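Local coordinates for protein beta-N-acetylglucosaminidase (PDB 3WO8) that probably hydrolyses terminal non-reducing N-acetyl-D-hexosamine residues from N-acetyl-beta-D-hexosaminides, as a family 3 glycosidase of the hyperthermophile Thermotoga maritima, at residues Glu271-Phe276 with Pro293-Thr298; Gly281-Leu286 with Arg318-Tyr323; Gly376-Ile381 with Phe438-Pro443. All coordinates share one frame; numbering follows the deposited sequence.

Contact 1 (Glu271-Phe276 with Pro293-Thr298); sequences EIVSLF and PVYYET
Y295 pushes its ring from helix 292-304 against two branched residues of helix 269-279, I272 and V273. The two helix segments stand 10.1 Å apart at their closest and cross at -56°, a separation that a long side chain spans well. I272 meets the far end of the ring. Its CG2, set anti to the backbone N, lies close to the ring plane at the edge, 3.7 Å from Y295 CE2, and it also touches the hydroxyl. Its CD1 comes up beside CG2, 3.4 Å from Y295 OH, so two methyls of one isoleucine pack against the same side of the phenol oxygen. V273 sits nearer the root of the ring, where its CG2 comes obliquely to 3.7 Å from Y295 CD2, the valine and the tyrosine running past each other head to tail. The same methyl meets T298 CG2 at 4.2 Å, one turn further along. T298 can offer a methyl to this apolar seam because its OG1 turns back to V294 O, 2.7 Å away, which also receives the backbone N of T298. Cut back to an alanine here, the tyrosine would no longer span the helices, which would probably open a gap beside the methyls of I272 and V273. The ring also packs on M258 and L286, the latter on strand 283-286, so the tyrosine joins both helices to the inner strand. Such helix-helix packing on the outside of a strand is what the outer layer of a TIM barrel is made of.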
ATOM      1  N   GLU B 271      29.236 -29.160  -3.982  1.00 52.57           N
ATOM      2  CA  GLU B 271      30.279 -28.167  -3.848  1.00 61.68           C
ATOM      3  C   GLU B 271      29.693 -26.878  -3.249  1.00 66.61           C
ATOM      4  O   GLU B 271      30.307 -26.242  -2.397  1.00 77.77           O
ATOM      5  CB  GLU B 271      30.910 -27.843  -5.223  1.00 67.94           C
ATOM      6  CG  GLU B 271      31.645 -28.985  -5.954  1.00 68.71           C
ATOM      7  CD  GLU B 271      31.719 -28.756  -7.466  1.00 71.33           C
ATOM      8  OE1 GLU B 271      32.828 -28.703  -8.046  1.00 69.99           O
ATOM      9  OE2 GLU B 271      30.645 -28.593  -8.084  1.00 73.78           O
ATOM     10  N   ILE B 272      28.500 -26.503  -3.704  1.00 64.37           N
ATOM     11  CA  ILE B 272      27.867 -25.255  -3.311  1.00 54.65           C
ATOM     12  C   ILE B 272      27.617 -25.227  -1.807  1.00 51.72           C
ATOM     13  O   ILE B 272      28.137 -24.365  -1.110  1.00 48.27           O
ATOM     14  CB  ILE B 272      26.572 -25.043  -4.125  1.00 59.12           C
ATOM     15  CG1 ILE B 272      26.924 -24.489  -5.518  1.00 66.06           C
ATOM     16  CG2 ILE B 272      25.612 -24.092  -3.426  1.00 57.56           C
ATOM     17  CD1 ILE B 272      25.748 -24.322  -6.474  1.00 66.56           C
ATOM     18  N   VAL B 273      26.841 -26.183  -1.311  1.00 51.75           N
ATOM     19  CA  VAL B 273      26.539 -26.279   0.131  1.00 50.87           C
ATOM     20  C   VAL B 273      27.822 -26.286   0.962  1.00 57.59           C
ATOM     21  O   VAL B 273      27.908 -25.633   2.008  1.00 59.75           O
ATOM     22  CB  VAL B 273      25.747 -27.570   0.470  1.00 49.87           C
ATOM     23  CG1 VAL B 273      25.401 -27.657   1.948  1.00 47.01           C
ATOM     24  CG2 VAL B 273      24.455 -27.650  -0.331  1.00 54.01           C
ATOM     25  N   SER B 274      28.806 -27.043   0.490  1.00 62.08           N
ATOM     26  CA  SER B 274      30.083 -27.192   1.186  1.00 66.26           C
ATOM     27  C   SER B 274      30.943 -25.937   1.139  1.00 58.18           C
ATOM     28  O   SER B 274      31.396 -25.469   2.156  1.00 62.06           O
ATOM     29  CB  SER B 274      30.882 -28.364   0.601  1.00 72.81           C
ATOM     30  OG  SER B 274      31.666 -27.946  -0.516  1.00 74.25           O
ATOM     31  N   LEU B 275      31.191 -25.397  -0.033  1.00 51.43           N
ATOM     32  CA  LEU B 275      32.117 -24.299  -0.115  1.00 59.27           C
ATOM     33  C   LEU B 275      31.598 -23.135   0.701  1.00 64.12           C
ATOM     34  O   LEU B 275      32.353 -22.482   1.427  1.00 65.32           O
ATOM     35  CB  LEU B 275      32.361 -23.906  -1.568  1.00 62.72           C
ATOM     36  CG  LEU B 275      32.977 -25.072  -2.354  1.00 64.02           C
ATOM     37  CD1 LEU B 275      33.102 -24.743  -3.826  1.00 66.34           C
ATOM     38  CD2 LEU B 275      34.324 -25.489  -1.777  1.00 65.60           C
ATOM     39  N   PHE B 276      30.289 -22.914   0.607  1.00 66.04           N
ATOM     40  CA  PHE B 276      29.645 -21.791   1.283  1.00 59.10           C
ATOM     41  C   PHE B 276      29.713 -21.953   2.801  1.00 57.08           C
ATOM     42  O   PHE B 276      30.343 -21.139   3.489  1.00 57.56           O
ATOM     43  CB  PHE B 276      28.199 -21.647   0.788  1.00 54.94           C
ATOM     44  CG  PHE B 276      27.403 -20.618   1.516  1.00 47.32           C
ATOM     45  CD1 PHE B 276      27.533 -19.274   1.205  1.00 44.01           C
ATOM     46  CD2 PHE B 276      26.500 -21.006   2.507  1.00 43.88           C
ATOM     47  CE1 PHE B 276      26.797 -18.317   1.879  1.00 42.75           C
ATOM     48  CE2 PHE B 276      25.753 -20.060   3.177  1.00 44.30           C
ATOM     49  CZ  PHE B 276      25.895 -18.709   2.858  1.00 44.66           C
ATOM     50  N   PRO B 293      14.332 -29.721  -0.985  1.00 62.49           N
ATOM     51  CA  PRO B 293      14.583 -31.125  -0.699  1.00 63.86           C
ATOM     52  C   PRO B 293      15.982 -31.530  -1.156  1.00 61.92           C
ATOM     53  O   PRO B 293      16.756 -32.009  -0.334  1.00 63.03           O
ATOM     54  CB  PRO B 293      13.489 -31.851  -1.493  1.00 63.28           C
ATOM     55  CG  PRO B 293      12.380 -30.868  -1.586  1.00 65.46           C
ATOM     56  CD  PRO B 293      13.104 -29.562  -1.796  1.00 69.11           C
ATOM     57  N   VAL B 294      16.324 -31.274  -2.419  1.00 58.16           N
ATOM     58  CA  VAL B 294      17.656 -31.623  -2.929  1.00 58.31           C
ATOM     59  C   VAL B 294      18.734 -30.972  -2.063  1.00 60.36           C
ATOM     60  O   VAL B 294      19.595 -31.651  -1.468  1.00 58.56           O
ATOM     61  CB  VAL B 294      17.848 -31.186  -4.393  1.00 60.95           C
ATOM     62  CG1 VAL B 294      19.306 -31.348  -4.829  1.00 56.01           C
ATOM     63  CG2 VAL B 294      16.887 -31.939  -5.325  1.00 64.93           C
ATOM     64  N   TYR B 295      18.669 -29.650  -1.959  1.00 59.58           N
ATOM     65  CA  TYR B 295      19.693 -28.930  -1.201  1.00 54.28           C
ATOM     66  C   TYR B 295      19.743 -29.417   0.239  1.00 52.25           C
ATOM     67  O   TYR B 295      20.823 -29.524   0.842  1.00 48.52           O
ATOM     68  CB  TYR B 295      19.467 -27.429  -1.270  1.00 48.58           C
ATOM     69  CG  TYR B 295      20.320 -26.715  -2.300  1.00 43.58           C
ATOM     70  CD1 TYR B 295      19.962 -26.659  -3.639  1.00 43.90           C
ATOM     71  CD2 TYR B 295      21.465 -26.066  -1.918  1.00 44.73           C
ATOM     72  CE1 TYR B 295      20.743 -25.974  -4.568  1.00 43.59           C
ATOM     73  CE2 TYR B 295      22.243 -25.369  -2.829  1.00 48.07           C
ATOM     74  CZ  TYR B 295      21.894 -25.323  -4.152  1.00 46.31           C
ATOM     75  OH  TYR B 295      22.724 -24.626  -5.029  1.00 49.67           O
ATOM     76  N   TYR B 296      18.587 -29.760   0.788  1.00 53.72           N
ATOM     77  CA  TYR B 296      18.548 -30.109   2.203  1.00 59.59           C
ATOM     78  C   TYR B 296      19.236 -31.431   2.449  1.00 59.71           C
ATOM     79  O   TYR B 296      19.974 -31.569   3.431  1.00 59.72           O
ATOM     80  CB  TYR B 296      17.125 -30.178   2.721  1.00 60.96           C
ATOM     81  CG  TYR B 296      16.992 -30.534   4.208  1.00 60.48           C
ATOM     82  CD1 TYR B 296      17.031 -31.871   4.664  1.00 58.22           C
ATOM     83  CD2 TYR B 296      16.788 -29.535   5.152  1.00 58.75           C
ATOM     84  CE1 TYR B 296      16.874 -32.174   6.024  1.00 57.64           C
ATOM     85  CE2 TYR B 296      16.639 -29.831   6.504  1.00 55.26           C
ATOM     86  CZ  TYR B 296      16.670 -31.143   6.935  1.00 56.48           C
ATOM     87  OH  TYR B 296      16.500 -31.394   8.276  1.00 50.71           O
ATOM     88  N   GLU B 297      18.965 -32.406   1.581  1.00 63.71           N
ATOM     89  CA  GLU B 297      19.484 -33.769   1.784  1.00 63.89           C
ATOM     90  C   GLU B 297      20.963 -33.855   1.370  1.00 64.58           C
ATOM     91  O   GLU B 297      21.727 -34.599   2.001  1.00 65.32           O
ATOM     92  CB  GLU B 297      18.590 -34.844   1.154  1.00 65.53           C
ATOM     93  CG  GLU B 297      18.423 -34.750  -0.363  1.00 75.02           C
ATOM     94  CD  GLU B 297      17.128 -35.393  -0.901  1.00 79.64           C
ATOM     95  OE1 GLU B 297      15.991 -35.007  -0.487  1.00 65.22           O
ATOM     96  OE2 GLU B 297      17.265 -36.285  -1.775  1.00 82.70           O
ATOM     97  N   THR B 298      21.385 -33.050   0.381  1.00 61.56           N
ATOM     98  CA  THR B 298      22.824 -32.843   0.117  1.00 54.72           C
ATOM     99  C   THR B 298      23.578 -32.506   1.396  1.00 59.53           C
ATOM    100  O   THR B 298      24.675 -33.000   1.607  1.00 63.22           O
ATOM    101  CB  THR B 298      23.089 -31.705  -0.863  1.00 52.66           C
ATOM    102  OG1 THR B 298      22.273 -31.865  -2.008  1.00 48.45           O
ATOM    103  CG2 THR B 298      24.525 -31.700  -1.315  1.00 54.43           C
TER

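Contact 2 (Gly281-Leu286 with Arg318-Tyr323); sequences GNMILL and RTVEKY
Strand 283-286 and the approach to it pass helix 310-326 with N282 and V320 as the nearest pair, their CA atoms 7.5 Å apart. This is the layering of a TIM barrel, in which an outer helix packs over the entry to one strand of the parallel barrel. M283 and V320 make the apolar part, their side chains running nearly perpendicular. An unbranched, flexible methionine suits this place: chi1 of -68° sets CG beside the backbone N and chi2 of 174° extends the chain, which brings CG and SD both against one valine methyl, V320 CG2, with SD 3.8 Å from it. V320, whose CG2 stands beside its own backbone N, also packs on K18 and L252. Beside them N282 and T319 meet more loosely. The amide of N282 is engaged by others, OD1 accepting from V253 N and R244 NH2 and ND2 bonding to S316 OG, so this buried polar group is satisfied on both ends. T319 likewise sends its hydroxyl back to R315 O within its own helix and turns its methyl toward N282, just ahead of the strand. That methyl, T319 CG2, ends 4.1 Å from N282 OD1, while M283 CG approaches V320 CG2 to 3.6 Å.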
ATOM      1  N   GLY B 281      29.680 -19.043   5.668  1.00 53.12           N
ATOM      2  CA  GLY B 281      28.423 -18.433   5.284  1.00 51.03           C
ATOM      3  C   GLY B 281      27.403 -19.161   6.113  1.00 49.56           C
ATOM      4  O   GLY B 281      27.625 -20.305   6.466  1.00 48.77           O
ATOM      5  N   ASN B 282      26.296 -18.514   6.429  1.00 47.46           N
ATOM      6  CA  ASN B 282      25.356 -19.097   7.345  1.00 50.33           C
ATOM      7  C   ASN B 282      24.110 -19.584   6.666  1.00 53.52           C
ATOM      8  O   ASN B 282      23.744 -20.746   6.825  1.00 58.77           O
ATOM      9  CB  ASN B 282      24.969 -18.080   8.416  1.00 57.87           C
ATOM     10  CG  ASN B 282      26.167 -17.539   9.167  1.00 51.12           C
ATOM     11  OD1 ASN B 282      26.426 -16.341   9.159  1.00 49.53           O
ATOM     12  ND2 ASN B 282      26.889 -18.417   9.823  1.00 47.34           N
ATOM     13  N   MET B 283      23.420 -18.707   5.934  1.00 49.77           N
ATOM     14  CA  MET B 283      22.171 -19.142   5.294  1.00 45.22           C
ATOM     15  C   MET B 283      22.330 -19.238   3.800  1.00 39.54           C
ATOM     16  O   MET B 283      22.895 -18.357   3.147  1.00 36.73           O
ATOM     17  CB  MET B 283      20.962 -18.261   5.657  1.00 46.41           C
ATOM     18  CG  MET B 283      20.538 -18.367   7.114  1.00 43.27           C
ATOM     19  SD  MET B 283      19.237 -17.189   7.503  1.00 39.72           S
ATOM     20  CE  MET B 283      17.821 -18.315   7.289  1.00 38.78           C
ATOM     21  N   ILE B 284      21.837 -20.353   3.296  1.00 40.44           N
ATOM     22  CA  ILE B 284      21.809 -20.636   1.862  1.00 45.17           C
ATOM     23  C   ILE B 284      20.455 -20.171   1.342  1.00 39.90           C
ATOM     24  O   ILE B 284      19.397 -20.566   1.858  1.00 35.27           O
ATOM     25  CB  ILE B 284      21.933 -22.151   1.578  1.00 48.50           C
ATOM     26  CG1 ILE B 284      23.288 -22.698   2.051  1.00 53.36           C
ATOM     27  CG2 ILE B 284      21.800 -22.422   0.105  1.00 49.69           C
ATOM     28  CD1 ILE B 284      23.205 -24.165   2.408  1.00 52.20           C
ATOM     29  N   LEU B 285      20.508 -19.336   0.328  1.00 36.47           N
ATOM     30  CA  LEU B 285      19.322 -18.792  -0.257  1.00 38.29           C
ATOM     31  C   LEU B 285      18.994 -19.587  -1.513  1.00 41.58           C
ATOM     32  O   LEU B 285      19.756 -19.605  -2.507  1.00 41.64           O
ATOM     33  CB  LEU B 285      19.523 -17.313  -0.618  1.00 38.70           C
ATOM     34  CG  LEU B 285      18.361 -16.673  -1.365  1.00 36.92           C
ATOM     35  CD1 LEU B 285      17.063 -16.850  -0.589  1.00 35.36           C
ATOM     36  CD2 LEU B 285      18.649 -15.216  -1.714  1.00 35.17           C
ATOM     37  N   LEU B 286      17.835 -20.231  -1.449  1.00 41.51           N
ATOM     38  CA  LEU B 286      17.209 -20.829  -2.592  1.00 40.06           C
ATOM     39  C   LEU B 286      16.080 -19.886  -3.121  1.00 41.98           C
ATOM     40  O   LEU B 286      14.955 -19.837  -2.591  1.00 40.28           O
ATOM     41  CB  LEU B 286      16.699 -22.220  -2.215  1.00 40.94           C
ATOM     42  CG  LEU B 286      17.722 -23.187  -1.583  1.00 42.45           C
ATOM     43  CD1 LEU B 286      17.113 -24.578  -1.340  1.00 42.25           C
ATOM     44  CD2 LEU B 286      19.005 -23.299  -2.403  1.00 39.62           C
ATOM     45  N   ARG B 318      23.472 -21.142  15.452  1.00 53.69           N
ATOM     46  CA  ARG B 318      23.395 -20.270  16.604  1.00 60.83           C
ATOM     47  C   ARG B 318      23.270 -18.816  16.161  1.00 51.18           C
ATOM     48  O   ARG B 318      22.400 -18.106  16.649  1.00 50.20           O
ATOM     49  CB  ARG B 318      24.613 -20.471  17.522  1.00 72.69           C
ATOM     50  CG  ARG B 318      24.270 -20.549  19.009  1.00 86.53           C
ATOM     51  CD  ARG B 318      25.417 -21.141  19.828  1.00 94.90           C
ATOM     52  NE  ARG B 318      25.658 -22.563  19.525  1.00 96.71           N
ATOM     53  CZ  ARG B 318      26.732 -23.073  18.898  1.00 96.95           C
ATOM     54  NH1 ARG B 318      27.742 -22.306  18.463  1.00 85.28           N
ATOM     55  NH2 ARG B 318      26.794 -24.392  18.701  1.00 99.60           N
ATOM     56  N   THR B 319      24.122 -18.385  15.237  1.00 47.82           N
ATOM     57  CA  THR B 319      24.032 -17.035  14.642  1.00 48.77           C
ATOM     58  C   THR B 319      22.610 -16.707  14.127  1.00 47.60           C
ATOM     59  O   THR B 319      22.064 -15.631  14.350  1.00 45.01           O
ATOM     60  CB  THR B 319      25.029 -16.893  13.479  1.00 46.75           C
ATOM     61  OG1 THR B 319      26.351 -17.147  13.952  1.00 46.03           O
ATOM     62  CG2 THR B 319      25.006 -15.498  12.898  1.00 47.28           C
ATOM     63  N   VAL B 320      22.026 -17.669  13.438  1.00 49.04           N
ATOM     64  CA  VAL B 320      20.660 -17.555  12.956  1.00 50.67           C
ATOM     65  C   VAL B 320      19.673 -17.435  14.110  1.00 48.66           C
ATOM     66  O   VAL B 320      18.769 -16.619  14.047  1.00 56.49           O
ATOM     67  CB  VAL B 320      20.302 -18.717  11.996  1.00 47.30           C
ATOM     68  CG1 VAL B 320      18.804 -18.803  11.755  1.00 49.46           C
ATOM     69  CG2 VAL B 320      20.998 -18.496  10.667  1.00 45.76           C
ATOM     70  N   GLU B 321      19.849 -18.213  15.166  1.00 47.73           N
ATOM     71  CA  GLU B 321      18.919 -18.130  16.301  1.00 50.13           C
ATOM     72  C   GLU B 321      19.040 -16.829  17.103  1.00 47.90           C
ATOM     73  O   GLU B 321      18.070 -16.382  17.726  1.00 46.62           O
ATOM     74  CB  GLU B 321      19.083 -19.331  17.203  1.00 50.77           C
ATOM     75  CG  GLU B 321      18.582 -20.605  16.538  1.00 55.00           C
ATOM     76  CD  GLU B 321      18.917 -21.845  17.334  1.00 54.36           C
ATOM     77  OE1 GLU B 321      19.967 -21.825  18.003  1.00 52.22           O
ATOM     78  OE2 GLU B 321      18.132 -22.822  17.291  1.00 53.91           O
ATOM     79  N   LYS B 322      20.230 -16.246  17.053  1.00 47.21           N
ATOM     80  CA  LYS B 322      20.518 -14.977  17.656  1.00 52.16           C
ATOM     81  C   LYS B 322      19.688 -13.896  16.970  1.00 52.08           C
ATOM     82  O   LYS B 322      19.045 -13.067  17.604  1.00 52.07           O
ATOM     83  CB  LYS B 322      22.022 -14.659  17.503  1.00 55.30           C
ATOM     84  CG  LYS B 322      22.496 -13.483  18.357  1.00 62.59           C
ATOM     85  CD  LYS B 322      24.023 -13.370  18.403  1.00 71.62           C
ATOM     86  CE  LYS B 322      24.602 -12.316  17.451  1.00 78.80           C
ATOM     87  NZ  LYS B 322      25.191 -11.145  18.159  1.00 77.21           N
ATOM     88  N   TYR B 323      19.729 -13.907  15.646  1.00 54.39           N
ATOM     89  CA  TYR B 323      19.045 -12.902  14.864  1.00 48.59           C
ATOM     90  C   TYR B 323      17.543 -13.055  15.035  1.00 48.31           C
ATOM     91  O   TYR B 323      16.825 -12.099  15.286  1.00 46.49           O
ATOM     92  CB  TYR B 323      19.451 -13.050  13.429  1.00 44.26           C
ATOM     93  CG  TYR B 323      20.666 -12.248  13.129  1.00 42.86           C
ATOM     94  CD1 TYR B 323      21.903 -12.606  13.596  1.00 38.93           C
ATOM     95  CD2 TYR B 323      20.574 -11.111  12.364  1.00 46.27           C
ATOM     96  CE1 TYR B 323      23.031 -11.857  13.292  1.00 36.96           C
ATOM     97  CE2 TYR B 323      21.688 -10.355  12.064  1.00 44.10           C
ATOM     98  CZ  TYR B 323      22.913 -10.729  12.540  1.00 37.45           C
ATOM     99  OH  TYR B 323      23.980  -9.931  12.213  1.00 35.94           O
TER

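Contact 3 (Gly376-Ile381 with Phe438-Pro443)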
ATOM      1  N   GLY B 376     -15.029  -4.865  -7.873  1.00 35.27           N
ATOM      2  CA  GLY B 376     -13.724  -5.454  -8.199  1.00 33.82           C
ATOM      3  C   GLY B 376     -13.565  -6.802  -7.496  1.00 34.87           C
ATOM      4  O   GLY B 376     -12.863  -7.725  -7.968  1.00 34.81           O
ATOM      5  N   ASP B 377     -14.249  -6.888  -6.355  1.00 33.37           N
ATOM      6  CA  ASP B 377     -14.272  -8.059  -5.521  1.00 32.84           C
ATOM      7  C   ASP B 377     -14.980  -9.217  -6.200  1.00 31.63           C
ATOM      8  O   ASP B 377     -14.499 -10.346  -6.232  1.00 31.65           O
ATOM      9  CB  ASP B 377     -14.952  -7.714  -4.191  1.00 34.55           C
ATOM     10  CG  ASP B 377     -14.026  -6.980  -3.180  1.00 35.24           C
ATOM     11  OD1 ASP B 377     -12.814  -6.720  -3.444  1.00 31.77           O
ATOM     12  OD2 ASP B 377     -14.559  -6.683  -2.074  1.00 35.52           O
ATOM     13  N   TYR B 378     -16.132  -8.948  -6.777  1.00 32.25           N
ATOM     14  CA  TYR B 378     -16.828  -9.997  -7.469  1.00 30.35           C
ATOM     15  C   TYR B 378     -16.009 -10.477  -8.644  1.00 32.44           C
ATOM     16  O   TYR B 378     -15.879 -11.686  -8.854  1.00 35.75           O
ATOM     17  CB  TYR B 378     -18.185  -9.540  -7.955  1.00 31.62           C
ATOM     18  CG  TYR B 378     -19.103  -9.028  -6.911  1.00 32.01           C
ATOM     19  CD1 TYR B 378     -19.092  -9.537  -5.641  1.00 34.15           C
ATOM     20  CD2 TYR B 378     -20.015  -8.017  -7.211  1.00 37.28           C
ATOM     21  CE1 TYR B 378     -19.945  -9.032  -4.660  1.00 39.70           C
ATOM     22  CE2 TYR B 378     -20.899  -7.521  -6.266  1.00 37.21           C
ATOM     23  CZ  TYR B 378     -20.858  -8.031  -4.985  1.00 41.81           C
ATOM     24  OH  TYR B 378     -21.723  -7.540  -4.033  1.00 50.88           O
ATOM     25  N   ASP B 379     -15.436  -9.552  -9.406  1.00 34.16           N
ATOM     26  CA  ASP B 379     -14.544  -9.937 -10.520  1.00 33.82           C
ATOM     27  C   ASP B 379     -13.442 -10.917 -10.110  1.00 31.51           C
ATOM     28  O   ASP B 379     -12.977 -11.750 -10.900  1.00 27.60           O
ATOM     29  CB  ASP B 379     -13.857  -8.722 -11.108  1.00 35.13           C
ATOM     30  CG  ASP B 379     -14.790  -7.803 -11.810  1.00 38.88           C
ATOM     31  OD1 ASP B 379     -15.961  -8.160 -12.027  1.00 41.01           O
ATOM     32  OD2 ASP B 379     -14.338  -6.687 -12.161  1.00 46.60           O
ATOM     33  N   GLN B 380     -13.020 -10.798  -8.869  1.00 32.99           N
ATOM     34  CA  GLN B 380     -11.879 -11.563  -8.364  1.00 35.84           C
ATOM     35  C   GLN B 380     -12.200 -13.009  -7.904  1.00 36.79           C
ATOM     36  O   GLN B 380     -11.297 -13.829  -7.687  1.00 33.45           O
ATOM     37  CB  GLN B 380     -11.249 -10.774  -7.238  1.00 36.57           C
ATOM     38  CG  GLN B 380      -9.752 -10.631  -7.364  1.00 42.17           C
ATOM     39  CD  GLN B 380      -9.266  -9.783  -6.231  1.00 46.05           C
ATOM     40  OE1 GLN B 380      -9.786  -8.658  -6.039  1.00 43.77           O
ATOM     41  NE2 GLN B 380      -8.316 -10.315  -5.423  1.00 45.12           N
ATOM     42  N   ILE B 381     -13.488 -13.316  -7.790  1.00 37.05           N
ATOM     43  CA  ILE B 381     -13.929 -14.588  -7.254  1.00 36.06           C
ATOM     44  C   ILE B 381     -13.476 -15.789  -8.082  1.00 38.74           C
ATOM     45  O   ILE B 381     -13.103 -16.815  -7.513  1.00 42.69           O
ATOM     46  CB  ILE B 381     -15.446 -14.574  -7.080  1.00 36.32           C
ATOM     47  CG1 ILE B 381     -15.784 -13.625  -5.938  1.00 35.56           C
ATOM     48  CG2 ILE B 381     -15.971 -15.973  -6.791  1.00 37.72           C
ATOM     49  CD1 ILE B 381     -17.255 -13.396  -5.719  1.00 36.18           C
ATOM     50  N   PHE B 438     -23.547 -18.277  -1.267  1.00 41.24           N
ATOM     51  CA  PHE B 438     -22.642 -17.465  -0.455  1.00 40.71           C
ATOM     52  C   PHE B 438     -23.373 -16.157  -0.170  1.00 42.75           C
ATOM     53  O   PHE B 438     -23.583 -15.339  -1.083  1.00 40.97           O
ATOM     54  CB  PHE B 438     -21.336 -17.201  -1.166  1.00 36.00           C
ATOM     55  CG  PHE B 438     -20.375 -18.337  -1.148  1.00 31.27           C
ATOM     56  CD1 PHE B 438     -20.606 -19.440  -1.890  1.00 32.11           C
ATOM     57  CD2 PHE B 438     -19.209 -18.265  -0.432  1.00 32.73           C
ATOM     58  CE1 PHE B 438     -19.711 -20.499  -1.906  1.00 32.83           C
ATOM     59  CE2 PHE B 438     -18.288 -19.307  -0.437  1.00 33.74           C
ATOM     60  CZ  PHE B 438     -18.539 -20.430  -1.186  1.00 33.49           C
ATOM     61  N   VAL B 439     -23.795 -15.991   1.079  1.00 44.02           N
ATOM     62  CA  VAL B 439     -24.409 -14.735   1.516  1.00 44.77           C
ATOM     63  C   VAL B 439     -23.240 -13.822   1.876  1.00 41.56           C
ATOM     64  O   VAL B 439     -22.546 -13.970   2.907  1.00 41.31           O
ATOM     65  CB  VAL B 439     -25.413 -14.933   2.676  1.00 45.45           C
ATOM     66  CG1 VAL B 439     -25.897 -13.592   3.216  1.00 46.02           C
ATOM     67  CG2 VAL B 439     -26.598 -15.761   2.198  1.00 44.30           C
ATOM     68  N   LEU B 440     -23.007 -12.900   0.961  1.00 40.21           N
ATOM     69  CA  LEU B 440     -21.789 -12.093   0.954  1.00 40.08           C
ATOM     70  C   LEU B 440     -21.885 -10.840   1.791  1.00 36.60           C
ATOM     71  O   LEU B 440     -20.877 -10.392   2.340  1.00 35.06           O
ATOM     72  CB  LEU B 440     -21.418 -11.742  -0.486  1.00 41.41           C
ATOM     73  CG  LEU B 440     -20.224 -12.493  -1.114  1.00 42.36           C
ATOM     74  CD1 LEU B 440     -19.810 -13.805  -0.446  1.00 38.72           C
ATOM     75  CD2 LEU B 440     -20.497 -12.710  -2.589  1.00 43.82           C
ATOM     76  N   ARG B 441     -23.107 -10.323   1.932  1.00 39.65           N
ATOM     77  CA  ARG B 441     -23.335  -9.025   2.545  1.00 41.34           C
ATOM     78  C   ARG B 441     -24.234  -9.082   3.784  1.00 40.13           C
ATOM     79  O   ARG B 441     -23.775  -9.201   4.918  1.00 47.87           O
ATOM     80  CB  ARG B 441     -23.843  -8.041   1.487  1.00 40.63           C
ATOM     81  CG  ARG B 441     -22.790  -7.747   0.427  1.00 41.89           C
ATOM     82  CD  ARG B 441     -23.306  -6.793  -0.611  1.00 48.00           C
ATOM     83  NE  ARG B 441     -23.471  -5.444  -0.073  1.00 55.86           N
ATOM     84  CZ  ARG B 441     -23.202  -4.325  -0.745  1.00 64.82           C
ATOM     85  NH1 ARG B 441     -22.724  -4.390  -1.996  1.00 60.77           N
ATOM     86  NH2 ARG B 441     -23.393  -3.132  -0.157  1.00 65.75           N
ATOM     87  N   ASN B 442     -25.517  -8.979   3.573  1.00 40.36           N
ATOM     88  CA  ASN B 442     -26.432  -8.883   4.685  1.00 40.60           C
ATOM     89  C   ASN B 442     -26.842 -10.247   5.173  1.00 40.20           C
ATOM     90  O   ASN B 442     -27.522 -10.966   4.465  1.00 43.50           O
ATOM     91  CB  ASN B 442     -27.661  -8.142   4.218  1.00 47.05           C
ATOM     92  CG  ASN B 442     -28.532  -7.656   5.371  1.00 48.12           C
ATOM     93  OD1 ASN B 442     -28.460  -8.146   6.502  1.00 39.14           O
ATOM     94  ND2 ASN B 442     -29.354  -6.671   5.074  1.00 46.67           N
ATOM     95  N   PRO B 443     -26.468 -10.605   6.396  1.00 41.27           N
ATOM     96  CA  PRO B 443     -26.786 -11.961   6.854  1.00 45.81           C
ATOM     97  C   PRO B 443     -28.285 -12.236   7.123  1.00 46.29           C
ATOM     98  O   PRO B 443     -28.678 -13.382   7.344  1.00 44.46           O
ATOM     99  CB  PRO B 443     -25.929 -12.117   8.143  1.00 43.87           C
ATOM    100  CG  PRO B 443     -25.195 -10.818   8.312  1.00 41.20           C
ATOM    101  CD  PRO B 443     -25.874  -9.796   7.465  1.00 39.81           C
TER
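Y378 of helix 374-385 meets the turn that follows strand 435-439 at two successive residues, L440 and R441. F438 and V439 still belong to the strand, with F438 stacked on F414. L440 is the first residue to touch the helix: its CD2 lies 4.3 Å from Y378 CE1, reaching the ring obliquely. L440 also packs on F414, which I381 touches too, and a leucine suits a place between a tyrosine and a phenylalanine, since its branched end can touch both. R441 comes next and lies crosswise to Y378, with the ring and guanidinium planes 45° apart. Its CD is 3.8 Å from Y378 OH, and that oxygen lies in the guanidinium plane at its edge, 3.9 Å from R441 NH1, a contact without a hydrogen bond. A bend at chi3 (70°) swings the guanidinium off the line of the methylenes, so that NH1 as well as CD comes beside Y378 OH. Its charge is answered across the dimer, where R441 NE forms a salt bridge with OD1 of D139 of the second subunit. N442 and P443 continue into that interface, packing on L130 and L93 of the second subunit. A helix lying against a mostly parallel sheet, with the turn after a strand meeting another subunit, characterises this alpha/beta C-terminal domain and its place in the dimer.

Contacts 1 and 2 share one neighbourhood, their centres 14 Å apart, and both serve the TIM barrel: helix 269-279, strand 283-286 and helix 292-304 follow one another in the chain, and F276 O probably hydrogen-bonds G281 N where the two contacts touch. Contact 1 joins helix to helix through aliphatic groups round a tyrosine, whereas contact 2 joins helix to strand and sets satisfied polar groups beside its methionine-valine pair. Contact 3 lies about 47 and 43 Å, centre to centre, from them, in the C-terminal domain. All three are largely buried, but only contact 3 also borders the second subunit, and there an arginine carries a charge across.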